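Local coordinates for protein N-Acetyltransferase, PseH (Campylobacter jejuni subsp. jejuni PT14, PDB 4XPL) that transfers an acetyl group from acetyl coenzyme A to the 4-amino group of a UDP-linked sugar, the third step in making pseudaminic acid for flagellin modification, at residues 11-16 against 48-53; 18-23 against 64-69; 59-64 against 107-112. The protein carries 8 engineered substitutions. All coordinates share one frame; numbering follows the deposited sequence.

How the contacts relate
The three contacts lie around the first two strands of one GNAT domain, strands 8-12 and 61-67, which are neighbours in its mixed sheet. Contacts 1 and 2 interleave along the chain and their centres are about 12 Å apart. Contact 1 packs helix 41-56 on the turn that follows strand 8-12; contact 2 packs helix 18-25 on strand 61-67. Contact 3 comes after contact 1 and crosses contact 2 in sequence; its centre is about 15 Å from contact 1 and 17 Å from contact 2. The segments of contacts 2 and 3 overlap at Leu64, whose side chain takes part in contact 2 alone of these two. Strand 61-67 thus meets helix 18-25 on one sheet face and helix 99-114 on the other.

Contact 1: 11-16 against 48-53; sequences KNFTEL and LRFLKK
Phe13, Phe50 and Leu51 form the centre of an apolar contact, with Leu16 at its side. CE2 of Phe50 comes to the edge of the Phe13 ring, near its plane, 3.9 Å from CD2 of Phe13. The Phe50 CG lies anti to the backbone N (chi1 170°), and this brings the end of the ring closer to residues 11-16 than its CB direction suggests. Leu51 uses one methyl for nearly everything. Its CD2 is 3.8 Å from Phe13 CD2 and 3.7 Å from the Phe13 carbonyl O. Leu16 CD1 touches that same methyl at 4.2 Å. Leu16 CD1 also rests over one face of the Phe13 ring, towards the rim.

The polar bonds fold segment 11-16 itself. Asn12 OD1 accepts from Thr14 N at 3.0 Å in a nearly straight bond, an Asx turn. It accompanies the change from strand to 3-10 turn that presents Phe13 and Leu16. Thr14 OG1 donates to Glu15 OE2 from above the carboxylate plane.

Tyr62 of strand 61-67 meets both phenylalanine rings. Ile21 and Ile24 of helix 18-25 complete the apolar layer between the end of strand 8-12 and helix 41-56.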
loop_
_atom_site.group_PDB
_atom_site.type_symbol
_atom_site.label_atom_id
_atom_site.label_comp_id
_atom_site.label_asym_id
_atom_site.label_seq_id
_atom_site.Cartn_x
_atom_site.Cartn_y
_atom_site.Cartn_z
ATOM N N LYS A 11 1.440 -8.535 7.521
ATOM C CA LYS A 11 0.198 -9.106 8.024
ATOM C C LYS A 11 -0.953 -8.685 7.112
ATOM O O LYS A 11 -1.281 -7.517 7.019
ATOM C CB LYS A 11 -0.061 -8.699 9.467
ATOM C CG LYS A 11 -1.303 -9.327 10.099
ATOM C CD LYS A 11 -1.286 -9.133 11.640
ATOM C CE LYS A 11 -2.447 -9.812 12.288
ATOM N NZ LYS A 11 -2.384 -9.637 13.758
ATOM N N ASN A 12 -1.564 -9.671 6.460
ATOM C CA ASN A 12 -2.726 -9.425 5.627
ATOM C C ASN A 12 -3.877 -8.804 6.435
ATOM O O ASN A 12 -4.232 -9.271 7.538
ATOM C CB ASN A 12 -3.200 -10.717 4.959
ATOM C CG ASN A 12 -4.031 -10.456 3.697
ATOM O OD1 ASN A 12 -4.975 -9.660 3.721
ATOM N ND2 ASN A 12 -3.678 -11.145 2.590
ATOM N N PHE A 13 -4.461 -7.740 5.884
ATOM C CA PHE A 13 -5.674 -7.149 6.447
ATOM C C PHE A 13 -6.782 -8.168 6.743
ATOM O O PHE A 13 -7.590 -7.918 7.616
ATOM C CB PHE A 13 -6.251 -6.042 5.529
ATOM C CG PHE A 13 -5.666 -4.662 5.771
ATOM C CD1 PHE A 13 -4.324 -4.486 6.089
ATOM C CD2 PHE A 13 -6.466 -3.527 5.638
ATOM C CE1 PHE A 13 -3.782 -3.218 6.274
ATOM C CE2 PHE A 13 -5.931 -2.254 5.845
ATOM C CZ PHE A 13 -4.578 -2.112 6.167
ATOM N N THR A 14 -6.846 -9.274 6.001
ATOM C CA THR A 14 -7.845 -10.326 6.260
ATOM C C THR A 14 -7.666 -10.996 7.645
ATOM O O THR A 14 -8.603 -11.614 8.161
ATOM C CB THR A 14 -7.883 -11.426 5.156
ATOM O OG1 THR A 14 -6.585 -12.030 4.985
ATOM C CG2 THR A 14 -8.396 -10.823 3.777
ATOM N N GLU A 15 -6.479 -10.840 8.229
ATOM C CA GLU A 15 -6.193 -11.345 9.583
ATOM C C GLU A 15 -6.098 -10.279 10.684
ATOM O O GLU A 15 -5.712 -10.624 11.806
ATOM C CB GLU A 15 -4.887 -12.127 9.556
ATOM C CG GLU A 15 -5.031 -13.519 8.982
ATOM C CD GLU A 15 -4.992 -13.531 7.491
ATOM O OE1 GLU A 15 -3.879 -13.376 6.942
ATOM O OE2 GLU A 15 -6.057 -13.754 6.878
ATOM N N LEU A 16 -6.422 -9.009 10.389
ATOM C CA LEU A 16 -6.349 -7.965 11.427
ATOM C C LEU A 16 -7.238 -8.279 12.615
ATOM O O LEU A 16 -8.356 -8.779 12.454
ATOM C CB LEU A 16 -6.778 -6.591 10.927
ATOM C CG LEU A 16 -5.961 -5.954 9.811
ATOM C CD1 LEU A 16 -6.475 -4.528 9.530
ATOM C CD2 LEU A 16 -4.466 -5.956 10.099
ATOM N N LEU A 48 -15.193 -2.652 8.888
ATOM C CA LEU A 48 -15.488 -4.096 8.799
ATOM C C LEU A 48 -16.019 -4.497 7.427
ATOM O O LEU A 48 -15.693 -5.569 6.939
ATOM C CB LEU A 48 -16.531 -4.518 9.823
ATOM C CG LEU A 48 -16.166 -4.647 11.297
ATOM C CD1 LEU A 48 -17.295 -5.406 12.018
ATOM C CD2 LEU A 48 -14.827 -5.365 11.488
ATOM N N ARG A 49 -16.869 -3.659 6.825
ATOM C CA ARG A 49 -17.402 -3.950 5.513
ATOM C C ARG A 49 -16.271 -3.947 4.462
ATOM O O ARG A 49 -16.236 -4.804 3.595
ATOM C CB ARG A 49 -18.529 -2.978 5.128
ATOM C CG ARG A 49 -19.894 -3.307 5.764
ATOM C CD ARG A 49 -21.068 -2.868 4.887
ATOM N N PHE A 50 -15.352 -2.990 4.566
ATOM C CA PHE A 50 -14.121 -2.960 3.743
ATOM C C PHE A 50 -13.295 -4.241 3.913
ATOM O O PHE A 50 -12.917 -4.877 2.925
ATOM C CB PHE A 50 -13.275 -1.741 4.128
ATOM C CG PHE A 50 -11.888 -1.728 3.529
ATOM C CD1 PHE A 50 -11.706 -1.567 2.155
ATOM C CD2 PHE A 50 -10.770 -1.818 4.338
ATOM C CE1 PHE A 50 -10.423 -1.532 1.598
ATOM C CE2 PHE A 50 -9.487 -1.795 3.784
ATOM C CZ PHE A 50 -9.319 -1.646 2.420
ATOM N N LEU A 51 -13.035 -4.630 5.160
ATOM C CA LEU A 51 -12.295 -5.870 5.423
ATOM C C LEU A 51 -13.020 -7.111 4.875
ATOM O O LEU A 51 -12.383 -7.991 4.277
ATOM C CB LEU A 51 -11.974 -6.001 6.905
ATOM C CG LEU A 51 -11.097 -4.878 7.444
ATOM C CD1 LEU A 51 -11.039 -4.972 8.965
ATOM C CD2 LEU A 51 -9.712 -4.949 6.887
ATOM N N LYS A 52 -14.345 -7.159 5.019
ATOM C CA LYS A 52 -15.140 -8.218 4.408
ATOM C C LYS A 52 -14.980 -8.254 2.877
ATOM O O LYS A 52 -14.868 -9.325 2.281
ATOM C CB LYS A 52 -16.633 -8.059 4.770
ATOM N N LYS A 53 -14.958 -7.094 2.231
ATOM C CA LYS A 53 -14.714 -7.067 0.776
ATOM C C LYS A 53 -13.338 -7.627 0.417
ATOM O O LYS A 53 -13.216 -8.372 -0.552
ATOM C CB LYS A 53 -14.910 -5.664 0.206
ATOM C CG LYS A 53 -16.402 -5.345 0.090
ATOM C CD LYS A 53 -16.728 -3.861 -0.071
ATOM C CE LYS A 53 -18.240 -3.661 0.086
ATOM N NZ LYS A 53 -18.646 -2.229 0.109
#

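Contact 2: 18-23 against 64-69; sequences SQEIEL and LVFQDE
Glu20 reaches from the first helix of the GNAT fold to Leu64 and Phe66 on strand 61-67. The contact is small and buried, and the one glutamate makes the helix side of it. Its CG packs on Leu64 CD2 at 3.9 Å, and Glu20 CD lies 4.0 Å from the same Leu64 CD2. The two side chains cross obliquely. A chi1 of -174° turns the Leu64 side chain out from the strand and brings CD2 up to the aliphatic part of the glutamate. The backbones stay well apart here, with the CA atoms of Glu20 and Leu64 8.8 Å from each other, and the side chains bridge the gap.

Glu20 stretches out past CG, and this takes its carboxylate beyond Leu64 to Phe66. OE2 of Glu20 arrives at the edge of the Phe66 ring, near its plane, 3.8 Å from Phe66 CZ. The planes of the carboxylate and the ring are 61° apart. The ring edge carries the partly positive C-H groups, so an anion there is probably well placed.

In this GNAT domain, strand 8-12 leads into helix 18-25, and the helix lies over strand 61-67, the neighbour of that first strand. The main polar partner of Glu20 comes from strand 8-12: Lys11 NZ makes a salt bridge to Glu20 OE2. This probably keeps the carboxylate ionised despite its burial. Leu16 also lies against Leu64, while Ile71 of strand 70-78 touches Leu64, Phe66 and Leu23.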
loop_
_atom_site.group_PDB
_atom_site.type_symbol
_atom_site.label_atom_id
_atom_site.label_comp_id
_atom_site.label_asym_id
_atom_site.label_seq_id
_atom_site.Cartn_x
_atom_site.Cartn_y
_atom_site.Cartn_z
ATOM N N SER A 18 -9.055 -6.566 16.296
ATOM C CA SER A 18 -9.816 -5.349 16.575
ATOM C C SER A 18 -8.913 -4.190 17.007
ATOM O O SER A 18 -9.191 -3.050 16.677
ATOM C CB SER A 18 -10.902 -5.614 17.625
ATOM O OG SER A 18 -10.346 -6.301 18.734
ATOM N N GLN A 19 -7.837 -4.486 17.723
ATOM C CA GLN A 19 -6.884 -3.452 18.152
ATOM C C GLN A 19 -6.215 -2.806 16.920
ATOM O O GLN A 19 -6.113 -1.577 16.813
ATOM C CB GLN A 19 -5.830 -4.056 19.077
ATOM C CG GLN A 19 -4.939 -3.037 19.794
ATOM N N GLU A 20 -5.790 -3.647 15.980
ATOM C CA GLU A 20 -5.118 -3.161 14.789
ATOM C C GLU A 20 -6.082 -2.355 13.935
ATOM O O GLU A 20 -5.708 -1.307 13.415
ATOM C CB GLU A 20 -4.512 -4.311 13.992
ATOM C CG GLU A 20 -3.310 -4.961 14.649
ATOM C CD GLU A 20 -3.059 -6.373 14.138
ATOM O OE1 GLU A 20 -3.967 -6.955 13.505
ATOM O OE2 GLU A 20 -1.970 -6.911 14.388
ATOM N N ILE A 21 -7.317 -2.837 13.804
ATOM C CA ILE A 21 -8.336 -2.146 13.003
ATOM C C ILE A 21 -8.565 -0.763 13.630
ATOM O O ILE A 21 -8.497 0.264 12.952
ATOM C CB ILE A 21 -9.667 -2.953 12.934
ATOM C CG1 ILE A 21 -9.475 -4.240 12.117
ATOM C CG2 ILE A 21 -10.791 -2.100 12.347
ATOM C CD1 ILE A 21 -10.395 -5.397 12.515
ATOM N N GLU A 22 -8.808 -0.759 14.930
ATOM C CA GLU A 22 -8.962 0.481 15.703
ATOM C C GLU A 22 -7.807 1.452 15.395
ATOM O O GLU A 22 -8.036 2.590 14.968
ATOM C CB GLU A 22 -8.980 0.127 17.197
ATOM C CG GLU A 22 -9.057 1.289 18.167
ATOM C CD GLU A 22 -10.454 1.887 18.289
ATOM O OE1 GLU A 22 -10.595 2.803 19.122
ATOM O OE2 GLU A 22 -11.407 1.455 17.585
ATOM N N LEU A 23 -6.579 0.973 15.605
ATOM C CA LEU A 23 -5.364 1.772 15.430
ATOM C C LEU A 23 -5.219 2.382 14.037
ATOM O O LEU A 23 -5.102 3.598 13.901
ATOM C CB LEU A 23 -4.125 0.913 15.736
ATOM C CG LEU A 23 -2.736 1.551 15.718
ATOM C CD1 LEU A 23 -2.479 2.363 16.986
ATOM C CD2 LEU A 23 -1.650 0.483 15.561
ATOM N N LEU A 64 -0.541 -4.870 6.688
ATOM C CA LEU A 64 0.081 -4.109 7.769
ATOM C C LEU A 64 1.535 -4.583 7.808
ATOM O O LEU A 64 1.778 -5.801 7.872
ATOM C CB LEU A 64 -0.663 -4.364 9.073
ATOM C CG LEU A 64 -0.317 -3.587 10.340
ATOM C CD1 LEU A 64 -0.498 -2.113 10.107
ATOM C CD2 LEU A 64 -1.157 -4.041 11.524
ATOM N N VAL A 65 2.473 -3.650 7.792
ATOM C CA VAL A 65 3.894 -3.978 7.750
ATOM C C VAL A 65 4.533 -3.809 9.124
ATOM O O VAL A 65 4.418 -2.757 9.744
ATOM C CB VAL A 65 4.633 -3.115 6.732
ATOM C CG1 VAL A 65 6.166 -3.506 6.677
ATOM C CG2 VAL A 65 3.940 -3.248 5.333
ATOM N N PHE A 66 5.239 -4.850 9.563
ATOM C CA PHE A 66 5.929 -4.855 10.808
ATOM C C PHE A 66 7.452 -4.896 10.600
ATOM O O PHE A 66 7.976 -5.571 9.697
ATOM C CB PHE A 66 5.534 -6.086 11.631
ATOM C CG PHE A 66 4.112 -6.053 12.167
ATOM C CD1 PHE A 66 3.047 -6.303 11.336
ATOM C CD2 PHE A 66 3.863 -5.855 13.513
ATOM C CE1 PHE A 66 1.750 -6.316 11.831
ATOM C CE2 PHE A 66 2.572 -5.845 14.010
ATOM C CZ PHE A 66 1.515 -6.073 13.135
ATOM N N GLN A 67 8.152 -4.192 11.487
ATOM C CA GLN A 67 9.599 -4.260 11.566
ATOM C C GLN A 67 9.875 -4.647 13.016
ATOM O O GLN A 67 9.543 -3.903 13.931
ATOM C CB GLN A 67 10.210 -2.904 11.202
ATOM C CG GLN A 67 11.742 -2.797 11.390
ATOM C CD GLN A 67 12.260 -1.376 11.179
ATOM O OE1 GLN A 67 11.971 -0.461 11.976
ATOM N NE2 GLN A 67 13.051 -1.186 10.113
ATOM N N ASP A 68 10.369 -5.873 13.204
ATOM C CA ASP A 68 10.700 -6.410 14.515
ATOM C C ASP A 68 9.532 -6.268 15.482
ATOM O O ASP A 68 9.728 -5.836 16.622
ATOM C CB ASP A 68 11.937 -5.692 15.086
ATOM N N GLU A 69 8.330 -6.635 15.032
ATOM C CA GLU A 69 7.129 -6.619 15.904
ATOM C C GLU A 69 6.530 -5.207 16.176
ATOM O O GLU A 69 5.517 -5.081 16.855
ATOM C CB GLU A 69 7.347 -7.368 17.204
ATOM C CG GLU A 69 8.136 -8.736 17.112
ATOM C CD GLU A 69 7.398 -9.883 16.402
ATOM O OE1 GLU A 69 7.031 -9.752 15.204
ATOM O OE2 GLU A 69 7.222 -10.955 17.046
#

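Contact 3: 59-64 against 107-112; sequences SKKYFL and IKYAFE
Phe63 and Tyr109 meet edge to face. The edge of the Phe63 ring points at a face of the Tyr109 ring, with the planes at 61° and the centroids 4.9 Å apart. The contact is offset along the tyrosine towards its hydroxyl end. Phe63 CE2 sits over that face, near the rim and 3.8 Å from Tyr109 CZ. The neighbouring Phe63 CZ is 3.6 Å from Tyr109 CZ and 3.5 Å from Tyr109 OH. Relative to the Phe63 ring, the hydroxyl oxygen lies at the edge, close to the plane.

With chi1 at -168° the tyrosine ring swings away from its own backbone N and out toward the strand. It spans most of the gap, since the CA atoms of Phe63 and Tyr109 are 10.6 Å apart.

Lys61 meets the tyrosine end from another direction. Its chain crosses the tyrosine side chain at about a right angle, and Lys61 CD lies 3.7 Å from Tyr109 OH. This is a contact of the lysine's aliphatic part: CD and CE, not NZ, are the atoms near the hydroxyl. Lys61 and Phe63 both send their CB atoms towards the helix, as alternate residues of a strand do.

Phe77 of strand 70-78 touches both aromatic rings, and Ile75 of that strand packs on Phe63. Leu10 of strand 8-12 reaches both Phe63 and Tyr109. Tyr109 thus ties helix 99-114 to strands 8-12, 61-67 and 70-78, on the sheet face opposite helix 18-25.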
loop_
_atom_site.group_PDB
_atom_site.type_symbol
_atom_site.label_atom_id
_atom_site.label_comp_id
_atom_site.label_asym_id
_atom_site.label_seq_id
_atom_site.Cartn_x
_atom_site.Cartn_y
_atom_site.Cartn_z
ATOM N N SER A 59 -8.487 -9.418 -6.343
ATOM C CA SER A 59 -7.802 -8.334 -7.049
ATOM C C SER A 59 -7.280 -7.196 -6.146
ATOM O O SER A 59 -6.704 -6.267 -6.645
ATOM C CB SER A 59 -8.695 -7.750 -8.133
ATOM O OG SER A 59 -9.607 -6.825 -7.588
ATOM N N LYS A 60 -7.467 -7.289 -4.828
ATOM C CA LYS A 60 -6.917 -6.314 -3.885
ATOM C C LYS A 60 -6.277 -7.060 -2.726
ATOM O O LYS A 60 -6.797 -8.091 -2.309
ATOM C CB LYS A 60 -8.016 -5.423 -3.313
ATOM C CG LYS A 60 -8.772 -4.547 -4.327
ATOM C CD LYS A 60 -9.781 -3.658 -3.553
ATOM C CE LYS A 60 -10.450 -2.595 -4.444
ATOM N NZ LYS A 60 -10.791 -3.141 -5.723
ATOM N N LYS A 61 -5.167 -6.520 -2.206
ATOM C CA LYS A 61 -4.498 -7.062 -1.032
ATOM C C LYS A 61 -3.890 -5.889 -0.269
ATOM O O LYS A 61 -3.162 -5.060 -0.851
ATOM C CB LYS A 61 -3.394 -8.057 -1.413
ATOM C CG LYS A 61 -3.860 -9.295 -2.165
ATOM C CD LYS A 61 -2.713 -10.323 -2.262
ATOM C CE LYS A 61 -3.095 -11.517 -3.071
ATOM N NZ LYS A 61 -4.007 -12.398 -2.288
ATOM N N TYR A 62 -4.223 -5.798 1.016
ATOM C CA TYR A 62 -3.653 -4.812 1.913
ATOM C C TYR A 62 -2.881 -5.544 2.996
ATOM O O TYR A 62 -3.345 -6.563 3.486
ATOM C CB TYR A 62 -4.791 -4.005 2.572
ATOM C CG TYR A 62 -5.404 -2.926 1.701
ATOM C CD1 TYR A 62 -6.091 -3.247 0.541
ATOM C CD2 TYR A 62 -5.293 -1.585 2.044
ATOM C CE1 TYR A 62 -6.639 -2.259 -0.256
ATOM C CE2 TYR A 62 -5.861 -0.583 1.247
ATOM C CZ TYR A 62 -6.508 -0.927 0.113
ATOM O OH TYR A 62 -7.074 0.023 -0.694
ATOM N N PHE A 63 -1.730 -4.991 3.370
ATOM C CA PHE A 63 -0.891 -5.513 4.405
ATOM C C PHE A 63 -0.515 -4.459 5.430
ATOM O O PHE A 63 -0.203 -3.284 5.082
ATOM C CB PHE A 63 0.383 -6.061 3.768
ATOM C CG PHE A 63 0.150 -7.263 2.862
ATOM C CD1 PHE A 63 0.008 -8.519 3.411
ATOM C CD2 PHE A 63 0.105 -7.126 1.508
ATOM C CE1 PHE A 63 -0.157 -9.625 2.627
ATOM C CE2 PHE A 63 -0.092 -8.231 0.697
ATOM C CZ PHE A 63 -0.215 -9.477 1.266
ATOM N N LEU A 64 -0.541 -4.870 6.688
ATOM C CA LEU A 64 0.081 -4.109 7.769
ATOM C C LEU A 64 1.535 -4.583 7.808
ATOM O O LEU A 64 1.778 -5.801 7.872
ATOM C CB LEU A 64 -0.663 -4.364 9.073
ATOM C CG LEU A 64 -0.317 -3.587 10.340
ATOM C CD1 LEU A 64 -0.498 -2.113 10.107
ATOM C CD2 LEU A 64 -1.157 -4.041 11.524
ATOM N N ILE A 107 7.771 -3.780 -3.935
ATOM C CA ILE A 107 8.407 -4.282 -5.150
ATOM C C ILE A 107 8.701 -5.776 -5.041
ATOM O O ILE A 107 8.385 -6.560 -5.977
ATOM C CB ILE A 107 9.682 -3.432 -5.512
ATOM C CG1 ILE A 107 9.272 -1.976 -5.775
ATOM C CG2 ILE A 107 10.408 -4.033 -6.676
ATOM C CD1 ILE A 107 10.409 -0.995 -5.885
ATOM N N LYS A 108 9.269 -6.193 -3.908
ATOM C CA LYS A 108 9.505 -7.601 -3.671
ATOM C C LYS A 108 8.219 -8.423 -3.783
ATOM O O LYS A 108 8.162 -9.417 -4.511
ATOM C CB LYS A 108 10.179 -7.815 -2.298
ATOM C CG LYS A 108 10.559 -9.258 -2.028
ATOM C CD LYS A 108 11.381 -9.378 -0.715
ATOM C CE LYS A 108 11.766 -10.836 -0.435
ATOM N NZ LYS A 108 12.778 -10.963 0.674
ATOM N N TYR A 109 7.180 -8.004 -3.073
ATOM C CA TYR A 109 5.923 -8.754 -3.080
ATOM C C TYR A 109 5.303 -8.798 -4.471
ATOM O O TYR A 109 4.859 -9.835 -4.942
ATOM C CB TYR A 109 4.905 -8.161 -2.081
ATOM C CG TYR A 109 3.742 -9.095 -1.872
ATOM C CD1 TYR A 109 3.802 -10.089 -0.923
ATOM C CD2 TYR A 109 2.564 -8.958 -2.608
ATOM C CE1 TYR A 109 2.742 -10.976 -0.731
ATOM C CE2 TYR A 109 1.502 -9.848 -2.428
ATOM C CZ TYR A 109 1.590 -10.835 -1.481
ATOM O OH TYR A 109 0.532 -11.705 -1.269
ATOM N N ALA A 110 5.273 -7.675 -5.146
ATOM C CA ALA A 110 4.729 -7.648 -6.513
ATOM C C ALA A 110 5.499 -8.544 -7.483
ATOM O O ALA A 110 4.907 -9.333 -8.233
ATOM C CB ALA A 110 4.723 -6.222 -7.035
ATOM N N PHE A 111 6.824 -8.454 -7.461
ATOM C CA PHE A 111 7.639 -9.214 -8.397
ATOM C C PHE A 111 7.772 -10.693 -8.013
ATOM O O PHE A 111 7.753 -11.535 -8.882
ATOM C CB PHE A 111 9.037 -8.600 -8.541
ATOM C CG PHE A 111 9.083 -7.310 -9.329
ATOM C CD1 PHE A 111 7.995 -6.845 -10.039
ATOM C CD2 PHE A 111 10.260 -6.575 -9.369
ATOM C CE1 PHE A 111 8.062 -5.655 -10.779
ATOM C CE2 PHE A 111 10.337 -5.374 -10.107
ATOM C CZ PHE A 111 9.239 -4.922 -10.797
ATOM N N GLU A 112 7.910 -10.993 -6.725
ATOM C CA GLU A 112 8.188 -12.347 -6.272
ATOM C C GLU A 112 6.949 -13.174 -5.897
ATOM O O GLU A 112 6.929 -14.395 -6.127
ATOM C CB GLU A 112 9.174 -12.353 -5.092
ATOM C CG GLU A 112 10.566 -11.830 -5.459
ATOM C CD GLU A 112 11.589 -12.010 -4.336
ATOM O OE1 GLU A 112 11.343 -12.815 -3.399
ATOM O OE2 GLU A 112 12.651 -11.337 -4.399
#